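Long-range contacts in internalin C2 (Listeria monocytogenes serotype 4b str. F2365, PDB 4FHO), which is a leucine-rich-repeat protein of the internalin family, probably serving in adhesion to or invasion of host cells: residues K104-I109 against V128-G133; K116-T121 against S135-L140. One frame throughout, in Å; residues are numbered along the deposited sequence.

Contact 1: residues K104-I109 against V128-G133; sequences KNVSAI and VTPLAG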
# COMPACT_ATOMS: atom_id res chain seq x y z
N LYS A 104 8.00 9.00 -3.88
CA LYS A 104 8.83 9.00 -5.09
C LYS A 104 9.29 7.61 -5.50
O LYS A 104 9.32 7.29 -6.67
CB LYS A 104 10.02 9.97 -5.02
CG LYS A 104 9.65 11.42 -4.71
CD LYS A 104 9.47 12.29 -5.96
CE LYS A 104 9.95 13.72 -5.74
NZ LYS A 104 9.05 14.40 -4.77
N ASN A 105 9.69 6.79 -4.53
CA ASN A 105 9.89 5.37 -4.72
C ASN A 105 9.47 4.63 -3.46
O ASN A 105 9.35 5.24 -2.40
CB ASN A 105 11.37 5.10 -5.05
CG ASN A 105 12.28 5.30 -3.86
OD1 ASN A 105 12.49 4.39 -3.06
ND2 ASN A 105 12.82 6.51 -3.72
N VAL A 106 9.31 3.31 -3.56
CA VAL A 106 8.97 2.46 -2.41
C VAL A 106 10.01 1.32 -2.21
O VAL A 106 9.65 0.22 -1.79
CB VAL A 106 7.52 1.94 -2.51
CG1 VAL A 106 6.56 3.12 -2.42
CG2 VAL A 106 7.31 1.15 -3.80
N SER A 107 11.28 1.61 -2.46
CA SER A 107 12.38 0.63 -2.27
C SER A 107 12.41 0.07 -0.85
O SER A 107 12.61 -1.13 -0.66
CB SER A 107 13.74 1.23 -2.62
OG SER A 107 13.78 1.62 -3.98
N ALA A 108 12.16 0.93 0.13
CA ALA A 108 12.22 0.57 1.54
C ALA A 108 11.19 -0.47 2.01
O ALA A 108 11.37 -1.00 3.10
CB ALA A 108 12.14 1.82 2.42
N ILE A 109 10.14 -0.75 1.24
CA ILE A 109 9.14 -1.74 1.66
C ILE A 109 9.32 -3.15 1.08
O ILE A 109 8.55 -4.05 1.44
CB ILE A 109 7.68 -1.25 1.44
CG1 ILE A 109 7.28 -1.18 -0.03
CG2 ILE A 109 7.50 0.12 2.09
CD1 ILE A 109 5.78 -1.18 -0.21
N VAL A 128 7.04 0.00 -9.65
CA VAL A 128 6.56 -0.92 -8.57
C VAL A 128 7.43 -2.19 -8.42
O VAL A 128 7.05 -3.15 -7.73
CB VAL A 128 5.05 -1.27 -8.73
CG1 VAL A 128 4.20 -0.03 -8.48
CG2 VAL A 128 4.76 -1.89 -10.09
N THR A 129 8.64 -2.15 -8.97
CA THR A 129 9.60 -3.24 -8.85
C THR A 129 9.83 -3.76 -7.41
O THR A 129 9.83 -4.98 -7.20
CB THR A 129 10.95 -2.92 -9.54
OG1 THR A 129 10.72 -2.45 -10.87
CG2 THR A 129 11.75 -4.19 -9.71
N PRO A 130 9.93 -2.86 -6.40
CA PRO A 130 10.05 -3.32 -5.01
C PRO A 130 8.89 -4.15 -4.44
O PRO A 130 9.08 -4.83 -3.44
CB PRO A 130 10.20 -2.00 -4.23
CG PRO A 130 10.85 -1.08 -5.20
CD PRO A 130 10.07 -1.39 -6.46
N LEU A 131 7.72 -4.12 -5.08
CA LEU A 131 6.57 -4.89 -4.60
C LEU A 131 6.63 -6.39 -4.97
O LEU A 131 5.89 -7.18 -4.38
CB LEU A 131 5.25 -4.26 -5.09
CG LEU A 131 5.05 -2.74 -4.89
CD1 LEU A 131 3.60 -2.35 -5.16
CD2 LEU A 131 5.48 -2.26 -3.51
N ALA A 132 7.50 -6.80 -5.90
CA ALA A 132 7.52 -8.21 -6.39
C ALA A 132 7.67 -9.30 -5.33
O ALA A 132 7.17 -10.41 -5.54
CB ALA A 132 8.57 -8.40 -7.48
N GLY A 133 8.32 -8.98 -4.21
CA GLY A 133 8.48 -9.91 -3.07
C GLY A 133 7.35 -9.95 -2.05
O GLY A 133 7.39 -10.76 -1.10
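On the back of this internalin leucine-rich-repeat solenoid, away from the parallel sheet, two short 3-10 turns that follow successive strands, 107-109 and 129-131, pack against each other. No hydrogen bond crosses between 104-109 and 128-133; the fit is one of shape. Pro130 presents its ring to the backbone of the other turn: CB sits 3.3 Å from Val106 O, and CG lies 3.7 Å from Ser107 CA. That same Val106 O receives the N-H of Ile109, the bond that closes its own 3-10 turn.

Just before the 107-109 turn, Asn105 forms an Asx turn. Its OD1 takes the backbone N-H of Ser107 in the carbonyl plane, on a lone pair, at 3.1 Å, while Ser107 OG approaches the same oxygen from above that plane at 3.2 Å. Two donors from one residue hold the amide beside the start of the turn.

Facing the interior, the contact is purely apolar. Leu131, its CG anti to the carbonyl carbon (chi1 -49°), crosses Val106 obliquely, its CD2 touching Val106 CG2 at 3.9 Å. Ile109 carries CG1 in the crowded position between backbone N and carbonyl carbon (chi1 71°), and its CD1 meets Leu131 CD2 at a tight 3.5 Å.

Contact 2: residues K116-T121 against S135-L140; sequences KTLDLT and SNLQVL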
# COMPACT_ATOMS: atom_id res chain seq x y z
N LYS A 116 -0.47 -7.44 3.63
CA LYS A 116 -1.68 -7.90 2.92
C LYS A 116 -2.42 -6.77 2.20
O LYS A 116 -2.95 -7.00 1.13
CB LYS A 116 -2.65 -8.57 3.89
CG LYS A 116 -2.19 -9.92 4.42
CD LYS A 116 -2.97 -10.31 5.67
CE LYS A 116 -3.40 -11.76 5.72
NZ LYS A 116 -4.42 -11.92 6.79
N THR A 117 -2.46 -5.58 2.79
CA THR A 117 -3.15 -4.41 2.20
C THR A 117 -2.15 -3.26 2.11
O THR A 117 -1.55 -2.88 3.13
CB THR A 117 -4.38 -4.02 3.04
OG1 THR A 117 -5.33 -5.10 3.04
CG2 THR A 117 -5.07 -2.70 2.54
N LEU A 118 -1.96 -2.73 0.90
CA LEU A 118 -1.00 -1.66 0.65
C LEU A 118 -1.65 -0.55 -0.17
O LEU A 118 -2.17 -0.82 -1.26
CB LEU A 118 0.21 -2.23 -0.10
CG LEU A 118 1.34 -1.28 -0.47
CD1 LEU A 118 1.81 -0.55 0.77
CD2 LEU A 118 2.50 -2.05 -1.10
N ASP A 119 -1.66 0.66 0.35
CA ASP A 119 -2.20 1.83 -0.37
C ASP A 119 -1.10 2.82 -0.70
O ASP A 119 -0.59 3.53 0.19
CB ASP A 119 -3.32 2.49 0.44
CG ASP A 119 -4.07 3.57 -0.34
OD1 ASP A 119 -3.68 4.00 -1.46
OD2 ASP A 119 -5.10 4.02 0.18
N LEU A 120 -0.78 2.90 -1.99
CA LEU A 120 0.24 3.81 -2.53
C LEU A 120 -0.36 4.84 -3.52
O LEU A 120 0.36 5.37 -4.38
CB LEU A 120 1.39 3.01 -3.16
CG LEU A 120 2.15 2.08 -2.21
CD1 LEU A 120 3.05 1.19 -3.05
CD2 LEU A 120 2.93 2.86 -1.13
N THR A 121 -1.65 5.15 -3.34
CA THR A 121 -2.34 6.19 -4.11
C THR A 121 -1.64 7.54 -3.99
O THR A 121 -1.32 7.94 -2.91
CB THR A 121 -3.81 6.32 -3.65
OG1 THR A 121 -4.47 5.03 -3.76
CG2 THR A 121 -4.55 7.39 -4.47
N SER A 135 4.50 -11.26 -1.47
CA SER A 135 3.72 -12.42 -1.95
C SER A 135 2.38 -12.62 -1.22
O SER A 135 1.51 -13.30 -1.75
CB SER A 135 4.55 -13.71 -1.86
OG SER A 135 4.96 -13.95 -0.52
N ASN A 136 2.24 -12.04 -0.03
CA ASN A 136 0.96 -12.06 0.72
C ASN A 136 -0.02 -10.93 0.39
O ASN A 136 -1.09 -10.87 0.98
CB ASN A 136 1.24 -12.12 2.23
CG ASN A 136 1.89 -13.43 2.64
OD1 ASN A 136 1.40 -14.51 2.32
ND2 ASN A 136 3.00 -13.34 3.35
N LEU A 137 0.30 -10.07 -0.58
CA LEU A 137 -0.52 -8.88 -0.89
C LEU A 137 -1.87 -9.34 -1.49
O LEU A 137 -1.92 -10.18 -2.40
CB LEU A 137 0.25 -7.94 -1.83
CG LEU A 137 0.09 -6.43 -1.99
CD1 LEU A 137 -0.07 -5.67 -0.68
CD2 LEU A 137 1.32 -5.95 -2.76
N GLN A 138 -2.95 -8.85 -0.88
CA GLN A 138 -4.34 -9.13 -1.26
C GLN A 138 -5.03 -7.91 -1.88
O GLN A 138 -5.82 -8.07 -2.81
CB GLN A 138 -5.14 -9.61 -0.04
CG GLN A 138 -4.72 -10.97 0.49
CD GLN A 138 -5.53 -11.45 1.68
OE1 GLN A 138 -6.27 -10.71 2.31
NE2 GLN A 138 -5.40 -12.73 1.99
N VAL A 139 -4.76 -6.72 -1.33
CA VAL A 139 -5.35 -5.45 -1.73
C VAL A 139 -4.21 -4.47 -2.04
O VAL A 139 -3.36 -4.18 -1.18
CB VAL A 139 -6.29 -4.93 -0.62
CG1 VAL A 139 -6.95 -3.59 -1.00
CG2 VAL A 139 -7.37 -5.97 -0.31
N LEU A 140 -4.18 -3.97 -3.28
CA LEU A 140 -3.16 -3.04 -3.72
C LEU A 140 -3.79 -1.85 -4.42
O LEU A 140 -4.50 -2.03 -5.40
CB LEU A 140 -2.16 -3.75 -4.63
CG LEU A 140 -0.97 -2.92 -5.12
CD1 LEU A 140 -0.18 -2.25 -3.97
CD2 LEU A 140 -0.04 -3.78 -5.98
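Strands 117-119 and 139-141 are neighbouring rungs of the parallel sheet that runs along the leucine-rich-repeat solenoid. Lys116 O is gripped twice: Gln138 N binds in the carbonyl plane on a lone pair at 2.7 Å, and Val139 N lies nearly along the C=O axis at 3.1 Å. One step on, the bonding passes back across, with Leu118 N donating to Val139 O at 2.9 Å in a nearly straight bond (166°). A CA-H of Thr117 also points at Val139 O.

Thr117 and Val139 form one parallel bridge and lie side by side on the same face, Thr117 OG1 coming 3.8 Å from Val139 CB. The opposite face, carrying Leu118 and Leu140, turns to the buried interior. Both leucines hold CG anti to the backbone N (chi1 180° and -177°) and share the same chi2, so they lie side by side, pointing the same way, Leu140 CD1 lying 3.9 Å from Leu118 CB. Leu137 reaches in from before its strand, and its CD1 presses on Leu118 CB at a tight 3.5 Å.

Past strand 117-119, Asp119 OD1 closes an Asx turn, taking Thr121 N on its anti lone pair and Thr121 OG1 on its syn lone pair at 2.6 Å. Parallel strands in register, each sending leucines into the interior, are typical of the leucine-rich-repeat fold.

In the fold
From the N terminus, the chain leaves strand 95-97 and reaches 104-109, then passes into 116-121, turns back through 128-133 and enters 135-140. Contact 1 closes a loop that contains the strand 117-119, and contact 2 closes one that contains 128-133, so the two cross, their segments alternating along the chain. Each joins neighbouring coils of the solenoid, contact 1 on its back and contact 2 in its parallel sheet. The two meet in the hydrophobic interior around Leu118, whose CD2 packs against Ile109 CD1 at 3.5 Å and Leu131 CD2 at 3.8 Å. Leu131 also touches Leu140, and Val106 touches Leu120, just beyond strand 117-119, tying the back to the end of that strand.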